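Local structure of lectin (Pleurotus ostreatus, 6T0Q) at residues 21-24 with 25-28. The protein binds calcium and galactose-type sugars such as N-acetyl-D-galactosamine, probably through β-sandwich carbohydrate-binding modules. Residues are numbered along the deposited sequence; the frame is centred on the assembly and turned at random.
Unlike the reference sequence in segment 21-24: Arg23 (reference Ser).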
ATOM      1  N   THR A  21     -14.344   2.241 -16.880  1.00 26.54           N
ATOM      2  CA  THR A  21     -14.291   1.023 -16.081  1.00 28.66           C
ATOM      3  C   THR A  21     -13.670  -0.102 -16.896  1.00 25.17           C
ATOM      4  O   THR A  21     -13.531   0.016 -18.118  1.00 25.64           O
ATOM      5  CB  THR A  21     -15.700   0.621 -15.620  1.00 33.64           C
ATOM      6  OG1 THR A  21     -16.536   0.453 -16.771  1.00 36.05           O
ATOM      7  CG2 THR A  21     -16.285   1.677 -14.672  1.00 37.70           C
ATOM      8  N   PRO A  22     -13.275  -1.216 -16.255  1.00 26.86           N
ATOM      9  CA  PRO A  22     -12.604  -2.298 -16.995  1.00 24.99           C
ATOM     10  C   PRO A  22     -13.408  -2.787 -18.194  1.00 29.24           C
ATOM     11  O   PRO A  22     -14.639  -2.796 -18.186  1.00 27.46           O
ATOM     12  CB  PRO A  22     -12.451  -3.399 -15.937  1.00 30.46           C
ATOM     13  CG  PRO A  22     -12.301  -2.650 -14.663  1.00 25.59           C
ATOM     14  CD  PRO A  22     -13.252  -1.475 -14.798  1.00 27.70           C
ATOM     15  N   ARG A  23     -12.691  -3.200 -19.240  1.00 26.32           N
ATOM     16  CA  ARG A  23     -13.345  -3.615 -20.473  1.00 27.40           C
ATOM     17  C   ARG A  23     -12.454  -4.595 -21.224  1.00 22.12           C
ATOM     18  O   ARG A  23     -11.267  -4.755 -20.928  1.00 20.52           O
ATOM     19  CB  ARG A  23     -13.663  -2.407 -21.362  1.00 33.15           C
ATOM     20  CG  ARG A  23     -12.429  -1.642 -21.801  1.00 40.58           C
ATOM     21  CD  ARG A  23     -12.788  -0.272 -22.374  1.00 63.33           C
ATOM     22  NE  ARG A  23     -13.000  -0.275 -23.824  1.00 78.66           N
ATOM     23  CZ  ARG A  23     -12.050  -0.019 -24.723  1.00 83.29           C
ATOM     24  NH1 ARG A  23     -10.812   0.249 -24.324  1.00 83.26           N
ATOM     25  NH2 ARG A  23     -12.335  -0.034 -26.021  1.00 79.91           N
ATOM     26  N   GLN A  24     -13.046  -5.246 -22.214  1.00 20.81           N
ATOM     27  CA  GLN A  24     -12.248  -6.027 -23.146  1.00 25.45           C
ATOM     28  C   GLN A  24     -11.191  -5.139 -23.794  1.00 25.64           C
ATOM     29  O   GLN A  24     -11.461  -3.994 -24.166  1.00 23.60           O
ATOM     30  CB  GLN A  24     -13.143  -6.657 -24.212  1.00 23.36           C
ATOM     31  CG  GLN A  24     -12.364  -7.391 -25.296  1.00 23.48           C
ATOM     32  CD  GLN A  24     -13.274  -8.116 -26.277  1.00 37.80           C
ATOM     33  OE1 GLN A  24     -14.217  -8.802 -25.880  1.00 44.03           O
ATOM     34  NE2 GLN A  24     -12.990  -7.971 -27.562  1.00 40.65           N
ATOM     35  N   PHE A  25      -9.972  -5.660 -23.903  1.00 21.20           N
ATOM     36  CA  PHE A  25      -8.878  -4.884 -24.477  1.00 21.70           C
ATOM     37  C   PHE A  25      -9.172  -4.550 -25.937  1.00 21.42           C
ATOM     38  O   PHE A  25      -9.639  -5.405 -26.696  1.00 21.54           O
ATOM     39  CB  PHE A  25      -7.569  -5.676 -24.360  1.00 19.85           C
ATOM     40  CG  PHE A  25      -6.427  -5.078 -25.132  1.00 22.13           C
ATOM     41  CD1 PHE A  25      -5.718  -4.000 -24.622  1.00 20.21           C
ATOM     42  CD2 PHE A  25      -6.072  -5.587 -26.378  1.00 21.08           C
ATOM     43  CE1 PHE A  25      -4.669  -3.431 -25.339  1.00 18.62           C
ATOM     44  CE2 PHE A  25      -5.017  -5.024 -27.104  1.00 21.45           C
ATOM     45  CZ  PHE A  25      -4.320  -3.951 -26.583  1.00 19.46           C
ATOM     46  N   GLN A  26      -8.895  -3.298 -26.329  1.00 20.72           N
ATOM     47  CA  GLN A  26      -9.101  -2.835 -27.704  1.00 21.29           C
ATOM     48  C   GLN A  26      -7.766  -2.710 -28.426  1.00 20.10           C
ATOM     49  O   GLN A  26      -6.946  -1.853 -28.059  1.00 22.07           O
ATOM     50  CB  GLN A  26      -9.833  -1.486 -27.734  1.00 27.02           C
ATOM     51  CG  GLN A  26      -9.945  -0.914 -29.158  1.00 31.29           C
ATOM     52  CD  GLN A  26     -10.501   0.512 -29.212  1.00 34.36           C
ATOM     53  OE1 GLN A  26     -11.086   1.002 -28.245  1.00 38.92           O
ATOM     54  NE2 GLN A  26     -10.305   1.183 -30.345  1.00 31.81           N
ATOM     55  N   PRO A  27      -7.512  -3.514 -29.455  1.00 23.06           N
ATOM     56  CA  PRO A  27      -6.209  -3.463 -30.129  1.00 24.50           C
ATOM     57  C   PRO A  27      -5.969  -2.115 -30.790  1.00 26.94           C
ATOM     58  O   PRO A  27      -6.862  -1.547 -31.418  1.00 25.46           O
ATOM     59  CB  PRO A  27      -6.314  -4.579 -31.174  1.00 22.50           C
ATOM     60  CG  PRO A  27      -7.338  -5.530 -30.613  1.00 34.94           C
ATOM     61  CD  PRO A  27      -8.356  -4.602 -29.971  1.00 27.73           C
ATOM     62  N   ALA A  28      -4.755  -1.594 -30.619  1.00 22.95           N
ATOM     63  CA  ALA A  28      -4.289  -0.517 -31.484  1.00 23.76           C
ATOM     64  C   ALA A  28      -3.939  -1.109 -32.843  1.00 25.44           C
ATOM     65  O   ALA A  28      -3.318  -2.171 -32.920  1.00 24.31           O
ATOM     66  CB  ALA A  28      -3.077   0.189 -30.873  1.00 17.36           C
TER
HETATM   67  O   HOH W   1     -11.854  -5.432 -28.562  1.00 41.58           O
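The short edge strand 23-24 and the extended chain that leaves it are tied together here by a bond between Arg23 and Gln26, two long polar side chains three residues apart. Arg23 NH2 donates to Gln26 OE1 at 2.8 Å, with an N-H...O angle of 149°, a moderate bend. The acceptor sits at the edge of the guanidinium, nearly in its plane, and receives the proton on a lone pair in the plane of its own amide. Those two planes are nonetheless turned 81° apart, so the flat groups meet almost at right angles without stacking. A chi1 of 62° sets Arg23 CG on the side shared by its own N and C, and a turn at the third torsion swings the guanidinium on toward Gln26, carrying NH2 forward along the backbone until it also lies 3.4 Å from Gln26 CB. A second hydrogen bond, from Ser140 OG, reaches Gln26 OE1, and two bonds on one oxygen should limit rotation of the amide.

Within this chain strand 23-24 lies at the edge of an antiparallel sheet, paired with strand 261-265: Arg23 and Phe25 make backbone hydrogen bonds to Thr264 and Ala262. Arg23 and Gln26 rest on strand 126-135, whereas Phe25 is buried against Ala262, Thr264 and Thr71, so this extended run joins strands from the earlier and later parts of the chain.

Gln24 takes a different route to its neighbour, through water. Its side chain is extended, and its CG passes 3.7 Å from Phe25 O. One water accepts from Gln24 NE2 at 3.0 Å and donates to Phe25 O at 2.9 Å, bridging the side-chain amide of an exposed residue to the carbonyl of buried Phe25.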